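PDB 5FHK: LysR family transcriptional regulator from Vibrio vulnificus, which probably binds specific DNA sequences as a LysR-type transcriptional regulator of virulence genes, the chain here being its regulatory domain. Local coordinates for residues F58-Q63 with R178-L183; T13-T18 with L40-N45; G7-S12 with E53-F58. All coordinates share one frame; numbering follows the deposited sequence.

How the contacts relate
All three contacts lie in one mixed sheet of the regulatory domain and join strands that run side by side in the order 38-43, 9-14, 56-60, 178-185. Contacts 2 and 3 are the two parallel pairings of strand 9-14, while contact 1 turns strand 56-60 antiparallel to the late strand 178-185; F58 belongs to both contact 1 and contact 3. All are partly buried. Contact 1 is mostly ladder and apolar packing, with its arginines paired beyond the two segments. Contact 2, at the dimer interface, adds threonine hydroxyls to its ladder. Contact 3 lies farthest out, its centre about 19 Å from the chain's centre against about 11 and 9 Å for contacts 1 and 2, and adds a carboxylate, a tryptophan and waters.

Contact 1: residues F58-Q63 with R178-L183; sequences FRVGPQ and RDIYML
Three backbone hydrogen bonds join F58-Q63 to R178-L183. R59 and Y181 form the hydrogen-bonded antiparallel pair: Y181 N reaches R59 O at 2.8 Å, nearly along the carbonyl axis, while R59 N returns a bond to Y181 O. One step beyond the strand, G61 N meets D179 O at 2.7 Å, with the donor in the carbonyl plane; G61 adopts a positive phi of 84°, which glycine tolerates best.

F58 and M182 share one face of the sheet and lie side by side. M182 CG is 3.8 Å from F58 CE2, and its sulfur makes an oblique Met-aromatic contact, SD 4.8 Å from the ring centroid. The flexible thioether follows the flat ring, and helix 192-204 packs F197 on F58, and V201 and I202 on M182. On the same face V60 CG2 touches I180 CG1, whereas V60 CG1, anti to the backbone N, lies 3.5 Å from R178 CB.

On the other face Y181 leans over the turn after the strand: its CD1 is 3.5 Å from G61 O, and P62 CG lies beside its OH. L183 CD1 touches both R59 CD, 3.8 Å away, and the amide end of Q63.

The chemistry implies a division of labour: backbone bonds fix the register, apolar groups join the strands, and the arginines meet the neighbouring strand mainly through their aliphatic parts, R59 CD on L183 and R178 CB on V60, while their guanidinium groups form salt bridges with D47 and D78 respectively.

Contact 2: residues T13-T18 with L40-N45; sequences TPYNLT and LTTESN
Strands 9-14 and 38-43 run parallel here, T13 N donating to T41 O at 3.2 Å from above the carbonyl plane and T13 O receiving E43 N at 2.7 Å nearly along its axis. They are the two strands of a beta-alpha-beta unit whose helix is 18-32. Threonine suits T13, where a beta-branched side chain fits a strand, and T18, where the hydroxyl can reach back to the strand end.

T13 presents two branches to L40 at about a right angle; CG2 stands tightly against L40 CD1 at 3.4 Å, and the hydroxyl touches the same methyl. T18 meets L40 tip to tip, CG2 toward CD2, while M22 and L26 of the helix pack on T13 and L40. Y15, its CG anti to the backbone N (chi1 -178°), turns a ring edge to T42, CD1 lying 3.5 Å from OG1. The Y15 hydroxyl bonds to the Y15 hydroxyl of the second subunit, and L40 continues the sheet into a strand of that chain.

The hydroxyls form a short relay at the strand end: T13 OG1 donates to T18 OG1 at 2.6 Å, and T18 OG1 donates to P14 O at 2.8 Å.

Contact 3: residues G7-S12 with E53-F58; sequences GKIKIS and EWDVIF
Neighbouring parallel strands of the central sheet, 9-14 and 56-60, meet along this contact, and the turn entering the second strand supplies its most distinctive side chains. The ladder is regular at its far end: S12 N donates to V56 O, and F58 N reaches S12 O at 2.7 Å, nearly along the carbonyl axis. At the near end K10 O accepts D55 N at 2.9 Å and, weakly, V56 N.

D55 stands in for a strand carbonyl. Its OD2 takes K10 N at 2.8 Å through the anti lone pair, and a water bridges that oxygen to K8 O; one backbone N-H and one water O-H thus grip it, which probably favours the charged carboxylate.

The W54 six-membered ring is sandwiched. K10 CE lies over one face, 4.2 Å from the centroid, with NZ in an off-centre cation-pi contact; S12 CB lies over the opposite face at 4.0 Å. Lysine suits this position because its long stem follows the indole while its ammonium ends above the ring, and small serine fits against the opposite face. On the other side of the sheet I11 CG2 packs on V56 CB at 3.7 Å, branched residues pointing the same way, with L26 of helix 18-32 packing on I11 and F197 of helix 192-204 on V56.

Parallel strands lined by helices in this way are typical of the alpha/beta fold of LysR regulatory domains, related to the periplasmic binding proteins.

Contact 1: residues F58-Q63 with R178-L183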
ATOM      1  N   PHE A  58      -4.469 -16.295  -2.246  1.00 24.95           N
ATOM      2  CA  PHE A  58      -3.015 -16.299  -2.121  1.00 22.88           C
ATOM      3  C   PHE A  58      -2.648 -15.838  -0.723  1.00 23.36           C
ATOM      4  O   PHE A  58      -3.112 -14.790  -0.265  1.00 23.38           O
ATOM      5  CB  PHE A  58      -2.355 -15.388  -3.160  1.00 21.98           C
ATOM      6  CG  PHE A  58      -2.734 -15.735  -4.569  1.00 21.29           C
ATOM      7  CD1 PHE A  58      -3.942 -15.320  -5.097  1.00 25.21           C
ATOM      8  CD2 PHE A  58      -1.901 -16.505  -5.354  1.00 21.38           C
ATOM      9  CE1 PHE A  58      -4.307 -15.653  -6.399  1.00 19.60           C
ATOM     10  CE2 PHE A  58      -2.267 -16.837  -6.657  1.00 19.16           C
ATOM     11  CZ  PHE A  58      -3.467 -16.397  -7.161  1.00 19.10           C
ATOM     12  N   ARG A  59      -1.822 -16.616  -0.046  1.00 24.10           N
ATOM     13  CA  ARG A  59      -1.536 -16.323   1.342  1.00 29.71           C
ATOM     14  C   ARG A  59      -0.079 -16.623   1.619  1.00 29.99           C
ATOM     15  O   ARG A  59       0.561 -17.402   0.909  1.00 31.70           O
ATOM     16  CB  ARG A  59      -2.427 -17.139   2.282  1.00 33.81           C
ATOM     17  CG  ARG A  59      -2.041 -18.596   2.367  1.00 39.36           C
ATOM     18  CD  ARG A  59      -2.826 -19.305   3.466  1.00 47.27           C
ATOM     19  NE  ARG A  59      -2.885 -18.507   4.692  1.00 51.76           N
ATOM     20  CZ  ARG A  59      -2.135 -18.717   5.771  1.00 54.78           C
ATOM     21  NH1 ARG A  59      -1.261 -19.711   5.795  1.00 57.78           N
ATOM     22  NH2 ARG A  59      -2.261 -17.935   6.833  1.00 53.12           N
ATOM     23  N   VAL A  60       0.438 -15.954   2.641  1.00 31.03           N
ATOM     24  CA  VAL A  60       1.729 -16.278   3.223  1.00 32.12           C
ATOM     25  C   VAL A  60       1.512 -17.353   4.276  1.00 33.75           C
ATOM     26  O   VAL A  60       0.581 -17.258   5.087  1.00 31.38           O
ATOM     27  CB  VAL A  60       2.378 -15.027   3.834  1.00 35.09           C
ATOM     28  CG1 VAL A  60       3.612 -15.407   4.634  1.00 38.39           C
ATOM     29  CG2 VAL A  60       2.727 -14.023   2.746  1.00 33.20           C
ATOM     30  N   GLY A  61       2.356 -18.387   4.252  1.00 34.55           N
ATOM     31  CA  GLY A  61       2.286 -19.441   5.238  1.00 35.72           C
ATOM     32  C   GLY A  61       1.261 -20.498   4.880  1.00 39.92           C
ATOM     33  O   GLY A  61       0.277 -20.239   4.172  1.00 40.04           O
ATOM     34  N   PRO A  62       1.464 -21.709   5.389  1.00 42.95           N
ATOM     35  CA  PRO A  62       0.599 -22.832   5.018  1.00 43.08           C
ATOM     36  C   PRO A  62      -0.746 -22.807   5.735  1.00 48.80           C
ATOM     37  O   PRO A  62      -0.944 -22.126   6.747  1.00 51.73           O
ATOM     38  CB  PRO A  62       1.413 -24.066   5.439  1.00 42.33           C
ATOM     39  CG  PRO A  62       2.785 -23.539   5.865  1.00 44.12           C
ATOM     40  CD  PRO A  62       2.559 -22.122   6.283  1.00 44.27           C
ATOM     41  N   GLN A  63      -1.680 -23.574   5.174  1.00 49.98           N
ATOM     42  CA  GLN A  63      -2.978 -23.839   5.771  1.00 54.68           C
ATOM     43  C   GLN A  63      -3.227 -25.339   5.713  1.00 56.19           C
ATOM     44  O   GLN A  63      -2.668 -26.043   4.868  1.00 56.16           O
ATOM     45  CB  GLN A  63      -4.107 -23.075   5.055  1.00 57.35           C
ATOM     46  CG  GLN A  63      -4.433 -21.709   5.672  1.00 60.11           C
ATOM     47  CD  GLN A  63      -5.854 -21.235   5.356  1.00 60.94           C
ATOM     48  OE1 GLN A  63      -6.808 -22.031   5.358  1.00 61.92           O
ATOM     49  NE2 GLN A  63      -5.997 -19.939   5.064  1.00 58.59           N
ATOM     50  N   ARG A 178       9.104 -17.446   4.642  1.00 36.67           N
ATOM     51  CA  ARG A 178       7.696 -17.784   4.611  1.00 38.81           C
ATOM     52  C   ARG A 178       7.299 -18.017   3.159  1.00 39.56           C
ATOM     53  O   ARG A 178       7.760 -17.312   2.254  1.00 41.68           O
ATOM     54  CB  ARG A 178       6.848 -16.684   5.278  1.00 39.44           C
ATOM     55  CG  ARG A 178       7.401 -15.281   5.142  1.00 37.80           C
ATOM     56  CD  ARG A 178       6.862 -14.250   6.178  1.00 38.42           C
ATOM     57  NE  ARG A 178       7.408 -12.929   5.851  1.00 41.54           N
ATOM     58  CZ  ARG A 178       6.689 -11.836   5.571  1.00 42.29           C
ATOM     59  NH1 ARG A 178       5.357 -11.839   5.642  1.00 42.29           N
ATOM     60  NH2 ARG A 178       7.311 -10.712   5.253  1.00 39.70           N
ATOM     61  N   ASP A 179       6.479 -19.035   2.931  1.00 41.29           N
ATOM     62  CA  ASP A 179       6.080 -19.372   1.575  1.00 39.45           C
ATOM     63  C   ASP A 179       4.775 -18.684   1.214  1.00 36.16           C
ATOM     64  O   ASP A 179       4.002 -18.256   2.074  1.00 36.66           O
ATOM     65  CB  ASP A 179       5.945 -20.880   1.421  1.00 44.74           C
ATOM     66  CG  ASP A 179       7.274 -21.585   1.533  1.00 49.32           C
ATOM     67  OD1 ASP A 179       8.311 -20.915   1.323  1.00 50.86           O
ATOM     68  OD2 ASP A 179       7.279 -22.800   1.823  1.00 50.35           O
ATOM     69  N   ILE A 180       4.544 -18.558  -0.083  1.00 30.39           N
ATOM     70  CA  ILE A 180       3.292 -18.032  -0.586  1.00 27.72           C
ATOM     71  C   ILE A 180       2.573 -19.170  -1.291  1.00 29.04           C
ATOM     72  O   ILE A 180       3.157 -19.873  -2.121  1.00 28.47           O
ATOM     73  CB  ILE A 180       3.511 -16.825  -1.510  1.00 24.01           C
ATOM     74  CG1 ILE A 180       4.106 -15.644  -0.717  1.00 23.72           C
ATOM     75  CG2 ILE A 180       2.197 -16.392  -2.095  1.00 20.76           C
ATOM     76  CD1 ILE A 180       5.604 -15.684  -0.599  1.00 25.15           C
ATOM     77  N   TYR A 181       1.319 -19.367  -0.942  1.00 29.94           N
ATOM     78  CA  TYR A 181       0.556 -20.454  -1.513  1.00 27.77           C
ATOM     79  C   TYR A 181      -0.584 -19.886  -2.326  1.00 25.08           C
ATOM     80  O   TYR A 181      -1.002 -18.738  -2.137  1.00 22.39           O
ATOM     81  CB  TYR A 181       0.003 -21.383  -0.437  1.00 29.21           C
ATOM     82  CG  TYR A 181       1.059 -22.177   0.279  1.00 31.93           C
ATOM     83  CD1 TYR A 181       1.783 -21.612   1.311  1.00 29.65           C
ATOM     84  CD2 TYR A 181       1.328 -23.497  -0.075  1.00 34.37           C
ATOM     85  CE1 TYR A 181       2.744 -22.324   1.964  1.00 32.29           C
ATOM     86  CE2 TYR A 181       2.299 -24.224   0.583  1.00 35.66           C
ATOM     87  CZ  TYR A 181       3.000 -23.632   1.603  1.00 35.89           C
ATOM     88  OH  TYR A 181       3.977 -24.328   2.284  1.00 38.46           O
ATOM     89  N   MET A 182      -1.064 -20.704  -3.258  1.00 25.59           N
ATOM     90  CA  MET A 182      -2.318 -20.454  -3.945  1.00 25.89           C
ATOM     91  C   MET A 182      -3.294 -21.521  -3.470  1.00 26.18           C
ATOM     92  O   MET A 182      -3.012 -22.721  -3.597  1.00 25.95           O
ATOM     93  CB  MET A 182      -2.149 -20.478  -5.466  1.00 26.94           C
ATOM     94  CG  MET A 182      -3.461 -20.436  -6.230  1.00 27.19           C
ATOM     95  SD  MET A 182      -3.232 -20.415  -8.023  1.00 30.75           S
ATOM     96  CE  MET A 182      -2.290 -21.917  -8.242  1.00 32.89           C
ATOM     97  N   LEU A 183      -4.418 -21.083  -2.909  1.00 25.48           N
ATOM     98  CA  LEU A 183      -5.447 -21.971  -2.372  1.00 23.93           C
ATOM     99  C   LEU A 183      -6.716 -21.874  -3.204  1.00 23.99           C
ATOM    100  O   LEU A 183      -7.061 -20.792  -3.684  1.00 28.23           O
ATOM    101  CB  LEU A 183      -5.789 -21.609  -0.925  1.00 23.00           C
ATOM    102  CG  LEU A 183      -4.722 -21.267   0.111  1.00 27.16           C
ATOM    103  CD1 LEU A 183      -5.398 -21.234   1.503  1.00 26.68           C
ATOM    104  CD2 LEU A 183      -3.637 -22.313   0.105  1.00 33.03           C
TER

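Contact 2: residues T13-T18 with L40-N45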
ATOM      1  N   THR A  13      -5.249 -11.720  -1.559  1.00 25.59           N
ATOM      2  CA  THR A  13      -3.795 -11.697  -1.684  1.00 27.99           C
ATOM      3  C   THR A  13      -3.174 -11.031  -0.457  1.00 27.43           C
ATOM      4  O   THR A  13      -3.824 -10.203   0.191  1.00 25.11           O
ATOM      5  CB  THR A  13      -3.347 -10.929  -2.938  1.00 33.11           C
ATOM      6  OG1 THR A  13      -3.804  -9.573  -2.831  1.00 35.47           O
ATOM      7  CG2 THR A  13      -3.919 -11.571  -4.208  1.00 33.25           C
ATOM      8  N   PRO A  14      -1.918 -11.369  -0.122  1.00 25.93           N
ATOM      9  CA  PRO A  14      -1.299 -10.849   1.113  1.00 27.06           C
ATOM     10  C   PRO A  14      -0.965  -9.363   1.042  1.00 25.60           C
ATOM     11  O   PRO A  14      -0.562  -8.840  -0.001  1.00 22.30           O
ATOM     12  CB  PRO A  14      -0.014 -11.681   1.245  1.00 25.01           C
ATOM     13  CG  PRO A  14       0.270 -12.169  -0.128  1.00 23.95           C
ATOM     14  CD  PRO A  14      -1.082 -12.408  -0.750  1.00 25.15           C
ATOM     15  N   TYR A  15      -1.080  -8.701   2.199  1.00 26.89           N
ATOM     16  CA  TYR A  15      -1.151  -7.237   2.228  1.00 30.56           C
ATOM     17  C   TYR A  15       0.069  -6.571   1.572  1.00 31.79           C
ATOM     18  O   TYR A  15      -0.057  -5.852   0.566  1.00 35.98           O
ATOM     19  CB  TYR A  15      -1.334  -6.753   3.662  1.00 33.76           C
ATOM     20  CG  TYR A  15      -1.461  -5.256   3.716  1.00 40.72           C
ATOM     21  CD1 TYR A  15      -2.200  -4.576   2.755  1.00 45.22           C
ATOM     22  CD2 TYR A  15      -0.798  -4.511   4.682  1.00 43.23           C
ATOM     23  CE1 TYR A  15      -2.299  -3.196   2.768  1.00 48.80           C
ATOM     24  CE2 TYR A  15      -0.892  -3.135   4.700  1.00 47.15           C
ATOM     25  CZ  TYR A  15      -1.647  -2.485   3.740  1.00 51.14           C
ATOM     26  OH  TYR A  15      -1.748  -1.112   3.747  1.00 56.26           O
ATOM     27  N   ASN A  16       1.258  -6.814   2.103  1.00 26.49           N
ATOM     28  CA  ASN A  16       2.420  -6.027   1.679  1.00 26.49           C
ATOM     29  C   ASN A  16       3.041  -6.460   0.360  1.00 26.99           C
ATOM     30  O   ASN A  16       3.846  -5.699  -0.196  1.00 27.51           O
ATOM     31  CB  ASN A  16       3.503  -6.088   2.734  1.00 27.35           C
ATOM     32  CG  ASN A  16       3.127  -5.349   3.967  1.00 31.39           C
ATOM     33  OD1 ASN A  16       2.942  -4.136   3.935  1.00 33.44           O
ATOM     34  ND2 ASN A  16       3.028  -6.063   5.080  1.00 34.38           N
ATOM     35  N   LEU A  17       2.699  -7.643  -0.156  1.00 24.50           N
ATOM     36  CA  LEU A  17       3.430  -8.257  -1.251  1.00 24.82           C
ATOM     37  C   LEU A  17       2.671  -8.232  -2.558  1.00 24.36           C
ATOM     38  O   LEU A  17       3.222  -8.648  -3.583  1.00 22.96           O
ATOM     39  CB  LEU A  17       3.755  -9.721  -0.914  1.00 25.28           C
ATOM     40  CG  LEU A  17       4.494 -10.011   0.391  1.00 25.05           C
ATOM     41  CD1 LEU A  17       4.608 -11.520   0.574  1.00 24.12           C
ATOM     42  CD2 LEU A  17       5.872  -9.398   0.352  1.00 26.68           C
ATOM     43  N   THR A  18       1.420  -7.784  -2.550  1.00 25.70           N
ATOM     44  CA  THR A  18       0.562  -7.934  -3.721  1.00 17.02           C
ATOM     45  C   THR A  18       1.130  -7.212  -4.926  1.00 16.45           C
ATOM     46  O   THR A  18       1.194  -7.774  -6.025  1.00 16.42           O
ATOM     47  CB  THR A  18      -0.834  -7.414  -3.414  1.00 18.69           C
ATOM     48  OG1 THR A  18      -1.504  -8.357  -2.572  1.00 18.14           O
ATOM     49  CG2 THR A  18      -1.628  -7.204  -4.700  1.00 19.99           C
ATOM     50  N   LEU A  40     -10.258  -7.799  -6.244  1.00 19.99           N
ATOM     51  CA  LEU A  40      -9.076  -8.154  -5.464  1.00 19.81           C
ATOM     52  C   LEU A  40      -9.103  -7.481  -4.091  1.00 25.03           C
ATOM     53  O   LEU A  40      -9.321  -6.268  -3.987  1.00 25.60           O
ATOM     54  CB  LEU A  40      -7.813  -7.744  -6.218  1.00 24.16           C
ATOM     55  CG  LEU A  40      -6.483  -7.811  -5.460  1.00 29.54           C
ATOM     56  CD1 LEU A  40      -6.290  -9.202  -4.911  1.00 30.90           C
ATOM     57  CD2 LEU A  40      -5.360  -7.483  -6.405  1.00 32.27           C
ATOM     58  N   THR A  41      -8.827  -8.252  -3.041  1.00 26.73           N
ATOM     59  CA  THR A  41      -8.743  -7.699  -1.692  1.00 30.09           C
ATOM     60  C   THR A  41      -7.404  -8.083  -1.058  1.00 28.30           C
ATOM     61  O   THR A  41      -7.144  -9.264  -0.806  1.00 27.87           O
ATOM     62  CB  THR A  41      -9.923  -8.175  -0.844  1.00 33.02           C
ATOM     63  OG1 THR A  41     -11.151  -7.957  -1.563  1.00 34.76           O
ATOM     64  CG2 THR A  41      -9.978  -7.410   0.484  1.00 35.65           C
ATOM     65  N   THR A  42      -6.551  -7.090  -0.799  1.00 27.90           N
ATOM     66  CA  THR A  42      -5.334  -7.338  -0.031  1.00 30.29           C
ATOM     67  C   THR A  42      -5.715  -7.671   1.411  1.00 34.30           C
ATOM     68  O   THR A  42      -6.574  -7.013   1.999  1.00 38.89           O
ATOM     69  CB  THR A  42      -4.407  -6.121  -0.061  1.00 32.62           C
ATOM     70  OG1 THR A  42      -4.968  -5.076   0.732  1.00 36.39           O
ATOM     71  CG2 THR A  42      -4.227  -5.588  -1.467  1.00 32.73           C
ATOM     72  N   GLU A  43      -5.074  -8.690   1.985  1.00 35.01           N
ATOM     73  CA  GLU A  43      -5.524  -9.309   3.232  1.00 37.23           C
ATOM     74  C   GLU A  43      -4.360  -9.532   4.193  1.00 39.74           C
ATOM     75  O   GLU A  43      -3.304 -10.016   3.784  1.00 38.77           O
ATOM     76  CB  GLU A  43      -6.206 -10.654   2.928  1.00 37.36           C
ATOM     77  CG  GLU A  43      -6.698 -11.387   4.142  1.00 42.46           C
ATOM     78  CD  GLU A  43      -7.459 -10.471   5.065  1.00 47.25           C
ATOM     79  OE1 GLU A  43      -7.077 -10.385   6.256  1.00 47.56           O
ATOM     80  OE2 GLU A  43      -8.435  -9.835   4.582  1.00 50.25           O
ATOM     81  N   SER A  44      -4.573  -9.234   5.483  1.00 48.00           N
ATOM     82  CA  SER A  44      -3.546  -9.372   6.524  1.00 52.04           C
ATOM     83  C   SER A  44      -3.540 -10.737   7.219  1.00 57.24           C
ATOM     84  O   SER A  44      -2.477 -11.346   7.377  1.00 58.85           O
ATOM     85  CB  SER A  44      -3.710  -8.277   7.582  1.00 51.50           C
ATOM     86  OG  SER A  44      -3.332  -7.015   7.064  1.00 50.90           O
ATOM     87  N   ASN A  45      -4.699 -11.220   7.672  1.00 58.37           N
ATOM     88  CA  ASN A  45      -4.798 -12.512   8.358  1.00 61.36           C
ATOM     89  C   ASN A  45      -5.700 -13.433   7.536  1.00 59.88           C
ATOM     90  O   ASN A  45      -6.928 -13.328   7.581  1.00 60.89           O
ATOM     91  CB  ASN A  45      -5.308 -12.351   9.799  1.00 65.33           C
ATOM     92  CG  ASN A  45      -6.542 -11.472   9.896  1.00 67.72           C
ATOM     93  OD1 ASN A  45      -6.677 -10.483   9.175  1.00 68.78           O
ATOM     94  ND2 ASN A  45      -7.457 -11.836  10.784  1.00 69.40           N
TER

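Contact 3: residues G7-S12 with E53-F58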
ATOM      1  N   GLY A   7     -20.064 -12.568 -12.426  1.00 38.46           N
ATOM      2  CA  GLY A   7     -19.395 -11.758 -13.425  1.00 37.23           C
ATOM      3  C   GLY A   7     -17.975 -11.387 -13.071  1.00 37.08           C
ATOM      4  O   GLY A   7     -17.408 -10.470 -13.675  1.00 39.09           O
ATOM      5  N   LYS A   8     -17.377 -12.112 -12.129  1.00 33.42           N
ATOM      6  CA  LYS A   8     -16.084 -11.737 -11.582  1.00 29.74           C
ATOM      7  C   LYS A   8     -15.450 -12.950 -10.933  1.00 25.75           C
ATOM      8  O   LYS A   8     -16.140 -13.879 -10.491  1.00 26.10           O
ATOM      9  CB  LYS A   8     -16.213 -10.628 -10.526  1.00 29.92           C
ATOM     10  CG  LYS A   8     -16.813 -11.178  -9.251  1.00 34.13           C
ATOM     11  CD  LYS A   8     -16.930 -10.197  -8.119  1.00 37.63           C
ATOM     12  CE  LYS A   8     -17.909 -10.720  -7.060  1.00 38.49           C
ATOM     13  NZ  LYS A   8     -19.227 -10.986  -7.673  1.00 37.57           N
ATOM     14  N   ILE A   9     -14.127 -12.888 -10.828  1.00 23.90           N
ATOM     15  CA  ILE A   9     -13.336 -13.754  -9.954  1.00 25.89           C
ATOM     16  C   ILE A   9     -12.938 -12.951  -8.725  1.00 27.15           C
ATOM     17  O   ILE A   9     -12.453 -11.815  -8.839  1.00 28.38           O
ATOM     18  CB  ILE A   9     -12.093 -14.296 -10.677  1.00 29.32           C
ATOM     19  CG1 ILE A   9     -12.491 -15.042 -11.953  1.00 30.57           C
ATOM     20  CG2 ILE A   9     -11.280 -15.201  -9.766  1.00 29.33           C
ATOM     21  CD1 ILE A   9     -11.306 -15.347 -12.855  1.00 31.30           C
ATOM     22  N   LYS A  10     -13.148 -13.538  -7.551  1.00 25.72           N
ATOM     23  CA  LYS A  10     -12.947 -12.886  -6.269  1.00 29.11           C
ATOM     24  C   LYS A  10     -11.689 -13.490  -5.645  1.00 28.57           C
ATOM     25  O   LYS A  10     -11.687 -14.669  -5.279  1.00 33.72           O
ATOM     26  CB  LYS A  10     -14.186 -13.100  -5.389  1.00 32.95           C
ATOM     27  CG  LYS A  10     -14.411 -12.086  -4.237  1.00 37.44           C
ATOM     28  CD  LYS A  10     -15.673 -12.458  -3.440  1.00 42.48           C
ATOM     29  CE  LYS A  10     -15.767 -11.722  -2.089  1.00 46.34           C
ATOM     30  NZ  LYS A  10     -15.843 -10.237  -2.247  1.00 47.63           N
ATOM     31  N   ILE A  11     -10.607 -12.711  -5.529  1.00 21.01           N
ATOM     32  CA  ILE A  11      -9.367 -13.278  -5.011  1.00 20.37           C
ATOM     33  C   ILE A  11      -8.873 -12.469  -3.822  1.00 21.02           C
ATOM     34  O   ILE A  11      -9.125 -11.265  -3.702  1.00 21.84           O
ATOM     35  CB  ILE A  11      -8.249 -13.402  -6.081  1.00 26.63           C
ATOM     36  CG1 ILE A  11      -7.906 -12.067  -6.737  1.00 33.41           C
ATOM     37  CG2 ILE A  11      -8.632 -14.393  -7.154  1.00 28.88           C
ATOM     38  CD1 ILE A  11      -7.102 -12.251  -8.089  1.00 36.58           C
ATOM     39  N   SER A  12      -8.206 -13.162  -2.907  1.00 25.37           N
ATOM     40  CA  SER A  12      -7.533 -12.541  -1.768  1.00 27.15           C
ATOM     41  C   SER A  12      -6.030 -12.752  -1.897  1.00 24.42           C
ATOM     42  O   SER A  12      -5.591 -13.839  -2.288  1.00 20.02           O
ATOM     43  CB  SER A  12      -8.027 -13.138  -0.453  1.00 29.29           C
ATOM     44  OG  SER A  12      -7.438 -12.488   0.654  1.00 28.39           O
ATOM     45  N   GLU A  53     -16.079 -18.107   0.612  1.00 33.90           N
ATOM     46  CA  GLU A  53     -16.291 -16.717   0.249  1.00 35.14           C
ATOM     47  C   GLU A  53     -15.378 -16.249  -0.880  1.00 34.42           C
ATOM     48  O   GLU A  53     -15.471 -15.086  -1.287  1.00 33.81           O
ATOM     49  CB  GLU A  53     -16.056 -15.841   1.484  1.00 39.97           C
ATOM     50  CG  GLU A  53     -17.017 -14.708   1.713  1.00 43.94           C
ATOM     51  CD  GLU A  53     -17.087 -14.333   3.196  1.00 48.45           C
ATOM     52  OE1 GLU A  53     -16.495 -13.309   3.595  1.00 48.37           O
ATOM     53  OE2 GLU A  53     -17.735 -15.073   3.966  1.00 51.53           O
ATOM     54  N   TRP A  54     -14.493 -17.111  -1.385  1.00 32.15           N
ATOM     55  CA  TRP A  54     -13.417 -16.667  -2.258  1.00 29.93           C
ATOM     56  C   TRP A  54     -13.219 -17.671  -3.385  1.00 31.32           C
ATOM     57  O   TRP A  54     -13.347 -18.885  -3.192  1.00 31.56           O
ATOM     58  CB  TRP A  54     -12.111 -16.468  -1.462  1.00 29.92           C
ATOM     59  CG  TRP A  54     -12.237 -15.426  -0.384  1.00 31.58           C
ATOM     60  CD1 TRP A  54     -12.550 -15.640   0.934  1.00 32.83           C
ATOM     61  CD2 TRP A  54     -12.098 -14.007  -0.537  1.00 31.68           C
ATOM     62  NE1 TRP A  54     -12.593 -14.447   1.607  1.00 33.67           N
ATOM     63  CE2 TRP A  54     -12.331 -13.426   0.728  1.00 33.74           C
ATOM     64  CE3 TRP A  54     -11.793 -13.171  -1.625  1.00 25.57           C
ATOM     65  CZ2 TRP A  54     -12.264 -12.048   0.945  1.00 27.36           C
ATOM     66  CZ3 TRP A  54     -11.733 -11.811  -1.412  1.00 30.04           C
ATOM     67  CH2 TRP A  54     -11.971 -11.259  -0.136  1.00 31.64           C
ATOM     68  N   ASP A  55     -12.939 -17.154  -4.576  1.00 30.54           N
ATOM     69  CA  ASP A  55     -12.597 -18.039  -5.678  1.00 32.15           C
ATOM     70  C   ASP A  55     -11.173 -18.569  -5.523  1.00 28.77           C
ATOM     71  O   ASP A  55     -10.931 -19.773  -5.642  1.00 27.16           O
ATOM     72  CB  ASP A  55     -12.797 -17.295  -7.000  1.00 32.37           C
ATOM     73  CG  ASP A  55     -14.282 -17.032  -7.292  1.00 33.55           C
ATOM     74  OD1 ASP A  55     -15.058 -18.001  -7.228  1.00 34.31           O
ATOM     75  OD2 ASP A  55     -14.682 -15.870  -7.575  1.00 32.60           O
ATOM     76  N   VAL A  56     -10.212 -17.687  -5.252  1.00 28.37           N
ATOM     77  CA  VAL A  56      -8.820 -18.080  -5.068  1.00 25.43           C
ATOM     78  C   VAL A  56      -8.227 -17.231  -3.962  1.00 26.07           C
ATOM     79  O   VAL A  56      -8.536 -16.045  -3.823  1.00 24.57           O
ATOM     80  CB  VAL A  56      -7.949 -17.926  -6.342  1.00 22.65           C
ATOM     81  CG1 VAL A  56      -6.609 -18.602  -6.142  1.00 22.36           C
ATOM     82  CG2 VAL A  56      -8.641 -18.482  -7.547  1.00 24.33           C
ATOM     83  N   ILE A  57      -7.343 -17.839  -3.183  1.00 28.38           N
ATOM     84  CA  ILE A  57      -6.721 -17.169  -2.054  1.00 28.22           C
ATOM     85  C   ILE A  57      -5.221 -17.393  -2.183  1.00 27.46           C
ATOM     86  O   ILE A  57      -4.771 -18.541  -2.318  1.00 30.31           O
ATOM     87  CB  ILE A  57      -7.273 -17.676  -0.703  1.00 26.33           C
ATOM     88  CG1 ILE A  57      -8.658 -17.061  -0.454  1.00 26.84           C
ATOM     89  CG2 ILE A  57      -6.362 -17.268   0.465  1.00 26.89           C
ATOM     90  CD1 ILE A  57      -9.409 -17.576   0.825  1.00 28.66           C
ATOM     91  N   PHE A  58      -4.469 -16.295  -2.246  1.00 24.95           N
ATOM     92  CA  PHE A  58      -3.015 -16.299  -2.121  1.00 22.88           C
ATOM     93  C   PHE A  58      -2.648 -15.838  -0.723  1.00 23.36           C
ATOM     94  O   PHE A  58      -3.112 -14.790  -0.265  1.00 23.38           O
ATOM     95  CB  PHE A  58      -2.355 -15.388  -3.160  1.00 21.98           C
ATOM     96  CG  PHE A  58      -2.734 -15.735  -4.569  1.00 21.29           C
ATOM     97  CD1 PHE A  58      -3.942 -15.320  -5.097  1.00 25.21           C
ATOM     98  CD2 PHE A  58      -1.901 -16.505  -5.354  1.00 21.38           C
ATOM     99  CE1 PHE A  58      -4.307 -15.653  -6.399  1.00 19.60           C
ATOM    100  CE2 PHE A  58      -2.267 -16.837  -6.657  1.00 19.16           C
ATOM    101  CZ  PHE A  58      -3.467 -16.397  -7.161  1.00 19.10           C
TER
HETATM  102  O   HOH W   1     -17.475 -14.877  -7.972  1.00 40.80           O
HETATM  103  O   HOH W   2      -4.698 -14.025   1.504  1.00 24.22           O